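ForH (Streptomyces kaniharaensis, PDB 6NKO) is encoded in the formycin A biosynthetic gene cluster and probably acts as an IMP cyclohydrolase-like enzyme in a purine-like ring-forming step. Local coordinates at residues 112-117 with 157-162. Numbering follows the deposited sequence.
Sequences IDLVCN and IPLSDP
In the beta-alpha-beta unit of the MGS-like fold, strand 114-117 pairs in parallel with strand 157-159, an edge strand of this chain's sheet, after a crossover through helix 141-151. Parallel pairing shows its usual alternation here, and the hydrogen bonds switch from strand to strand: Ile157 N donates to Asp113 O, Val115 N to Ile157 O (2.9 Å, almost straight at 177°), Leu159 N to Val115 O, and Asn117 N to Leu159 O at a longer 3.1 Å. Pro158 has no N-H to give, but its nitrogen faces away from strand 114-117, so the ladder runs on unbroken. Leu114, Cys116, Ile157 and Leu159 share one face. There the Leu114 side chain, its CG anti to the backbone N (chi1 -171°), crosses Leu159 at a slant, CD1 meeting CD1 at 3.6 Å, and the same Leu114 CD1 lies 4.0 Å from Ile157 CB. Val115 points to the other face, against Met145 and Ala149 of the crossover helix. Asn117 ND2 is held by Ala26 O and Asp139 OD2. Beyond the last rung a side chain takes over from the backbone: Ser160 OG, anti to its own N, donates to Asn117 O at 3.0 Å, nearly in line with the carbonyl bond.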
ATOM      1  N   ILE A 112       2.894   6.104   9.091  1.00 40.41           N
ATOM      2  CA  ILE A 112       3.279   5.303   7.937  1.00 42.01           C
ATOM      3  C   ILE A 112       3.692   6.273   6.837  1.00 39.00           C
ATOM      4  O   ILE A 112       2.863   7.028   6.316  1.00 35.53           O
ATOM      5  CB  ILE A 112       2.145   4.374   7.482  1.00 34.43           C
ATOM      6  CG1 ILE A 112       1.987   3.211   8.468  1.00 30.82           C
ATOM      7  CG2 ILE A 112       2.421   3.845   6.084  1.00 33.40           C
ATOM      8  CD1 ILE A 112       0.642   2.518   8.399  1.00 30.91           C
ATOM      9  N   ASP A 113       4.977   6.265   6.488  1.00 39.28           N
ATOM     10  CA  ASP A 113       5.519   7.236   5.548  1.00 42.75           C
ATOM     11  C   ASP A 113       5.383   6.816   4.092  1.00 44.33           C
ATOM     12  O   ASP A 113       5.479   7.671   3.205  1.00 44.90           O
ATOM     13  CB  ASP A 113       6.996   7.498   5.860  1.00 36.48           C
ATOM     14  CG  ASP A 113       7.234   7.798   7.324  1.00 48.41           C
ATOM     15  OD1 ASP A 113       7.055   8.967   7.729  1.00 41.37           O
ATOM     16  OD2 ASP A 113       7.589   6.860   8.071  1.00 45.49           O
ATOM     17  N   LEU A 114       5.160   5.532   3.822  1.00 34.30           N
ATOM     18  CA  LEU A 114       5.100   5.049   2.450  1.00 42.18           C
ATOM     19  C   LEU A 114       4.123   3.888   2.363  1.00 34.88           C
ATOM     20  O   LEU A 114       4.168   2.971   3.188  1.00 31.89           O
ATOM     21  CB  LEU A 114       6.484   4.613   1.958  1.00 37.33           C
ATOM     22  CG  LEU A 114       6.619   4.271   0.472  1.00 41.31           C
ATOM     23  CD1 LEU A 114       7.909   4.852  -0.096  1.00 34.03           C
ATOM     24  CD2 LEU A 114       6.558   2.763   0.249  1.00 31.39           C
ATOM     25  N   VAL A 115       3.253   3.932   1.358  1.00 36.54           N
ATOM     26  CA  VAL A 115       2.299   2.867   1.082  1.00 30.73           C
ATOM     27  C   VAL A 115       2.534   2.380  -0.340  1.00 32.65           C
ATOM     28  O   VAL A 115       2.609   3.187  -1.273  1.00 37.36           O
ATOM     29  CB  VAL A 115       0.845   3.340   1.265  1.00 39.67           C
ATOM     30  CG1 VAL A 115      -0.129   2.287   0.744  1.00 26.82           C
ATOM     31  CG2 VAL A 115       0.572   3.651   2.726  1.00 38.77           C
ATOM     32  N   CYS A 116       2.653   1.065  -0.498  1.00 37.74           N
ATOM     33  CA  CYS A 116       2.830   0.421  -1.794  1.00 30.59           C
ATOM     34  C   CYS A 116       1.718  -0.604  -1.973  1.00 33.31           C
ATOM     35  O   CYS A 116       1.611  -1.544  -1.179  1.00 39.07           O
ATOM     36  CB  CYS A 116       4.201  -0.249  -1.880  1.00 39.34           C
ATOM     37  SG  CYS A 116       4.926  -0.239  -3.517  1.00 51.26           S
ATOM     38  N   ASN A 117       0.895  -0.427  -3.006  1.00 30.40           N
ATOM     39  CA  ASN A 117      -0.280  -1.273  -3.192  1.00 44.28           C
ATOM     40  C   ASN A 117      -0.488  -1.592  -4.667  1.00 45.30           C
ATOM     41  O   ASN A 117      -0.589  -0.680  -5.495  1.00 33.73           O
ATOM     42  CB  ASN A 117      -1.530  -0.602  -2.607  1.00 33.20           C
ATOM     43  CG  ASN A 117      -2.768  -1.470  -2.720  1.00 41.13           C
ATOM     44  OD1 ASN A 117      -3.812  -1.021  -3.193  1.00 43.54           O
ATOM     45  ND2 ASN A 117      -2.658  -2.721  -2.291  1.00 34.73           N
ATOM     46  N   ILE A 157       3.837   8.709   1.150  1.00 34.59           N
ATOM     47  CA  ILE A 157       4.199   8.537  -0.252  1.00 38.78           C
ATOM     48  C   ILE A 157       3.314   7.435  -0.833  1.00 38.03           C
ATOM     49  O   ILE A 157       3.361   6.299  -0.334  1.00 33.83           O
ATOM     50  CB  ILE A 157       5.682   8.194  -0.418  1.00 40.14           C
ATOM     51  CG1 ILE A 157       6.549   9.329   0.132  1.00 43.00           C
ATOM     52  CG2 ILE A 157       6.001   7.940  -1.882  1.00 35.15           C
ATOM     53  CD1 ILE A 157       7.895   8.871   0.652  1.00 40.50           C
ATOM     54  N   PRO A 158       2.506   7.721  -1.856  1.00 31.68           N
ATOM     55  CA  PRO A 158       1.633   6.689  -2.424  1.00 38.59           C
ATOM     56  C   PRO A 158       2.208   6.072  -3.690  1.00 41.37           C
ATOM     57  O   PRO A 158       2.251   6.727  -4.735  1.00 44.76           O
ATOM     58  CB  PRO A 158       0.339   7.459  -2.719  1.00 34.77           C
ATOM     59  CG  PRO A 158       0.770   8.947  -2.807  1.00 47.25           C
ATOM     60  CD  PRO A 158       2.239   9.036  -2.455  1.00 35.50           C
ATOM     61  N   LEU A 159       2.639   4.817  -3.621  1.00 30.23           N
ATOM     62  CA  LEU A 159       3.257   4.140  -4.751  1.00 33.40           C
ATOM     63  C   LEU A 159       2.379   2.985  -5.212  1.00 44.41           C
ATOM     64  O   LEU A 159       1.841   2.242  -4.385  1.00 42.74           O
ATOM     65  CB  LEU A 159       4.648   3.619  -4.391  1.00 31.42           C
ATOM     66  CG  LEU A 159       5.761   4.664  -4.331  1.00 36.48           C
ATOM     67  CD1 LEU A 159       6.940   4.152  -3.506  1.00 35.55           C
ATOM     68  CD2 LEU A 159       6.215   5.083  -5.730  1.00 44.25           C
ATOM     69  N   SER A 160       2.259   2.825  -6.530  1.00 36.44           N
ATOM     70  CA  SER A 160       1.489   1.733  -7.115  1.00 41.97           C
ATOM     71  C   SER A 160       2.237   1.120  -8.290  1.00 38.54           C
ATOM     72  O   SER A 160       2.481  -0.090  -8.316  1.00 34.72           O
ATOM     73  CB  SER A 160       0.109   2.223  -7.571  1.00 42.40           C
ATOM     74  OG  SER A 160      -0.739   1.133  -7.905  1.00 40.36           O
ATOM     75  N   ASP A 161       2.597   1.950  -9.260  1.00 35.50           N
ATOM     76  CA  ASP A 161       3.292   1.492 -10.458  1.00 39.63           C
ATOM     77  C   ASP A 161       4.727   1.103 -10.127  1.00 37.77           C
ATOM     78  O   ASP A 161       5.498   1.951  -9.656  1.00 40.08           O
ATOM     79  CB  ASP A 161       3.267   2.594 -11.520  1.00 41.33           C
ATOM     80  CG  ASP A 161       3.763   2.121 -12.877  1.00 47.50           C
ATOM     81  OD1 ASP A 161       4.027   0.913 -13.038  1.00 45.81           O
ATOM     82  OD2 ASP A 161       3.881   2.965 -13.789  1.00 54.06           O
ATOM     83  N   PRO A 162       5.134  -0.150 -10.359  1.00 40.92           N
ATOM     84  CA  PRO A 162       6.528  -0.543 -10.085  1.00 37.22           C
ATOM     85  C   PRO A 162       7.568   0.240 -10.878  1.00 43.05           C
ATOM     86  O   PRO A 162       8.762   0.117 -10.577  1.00 44.57           O
ATOM     87  CB  PRO A 162       6.553  -2.032 -10.458  1.00 35.49           C
ATOM     88  CG  PRO A 162       5.126  -2.478 -10.337  1.00 44.79           C
ATOM     89  CD  PRO A 162       4.296  -1.296 -10.750  1.00 45.85           C
TER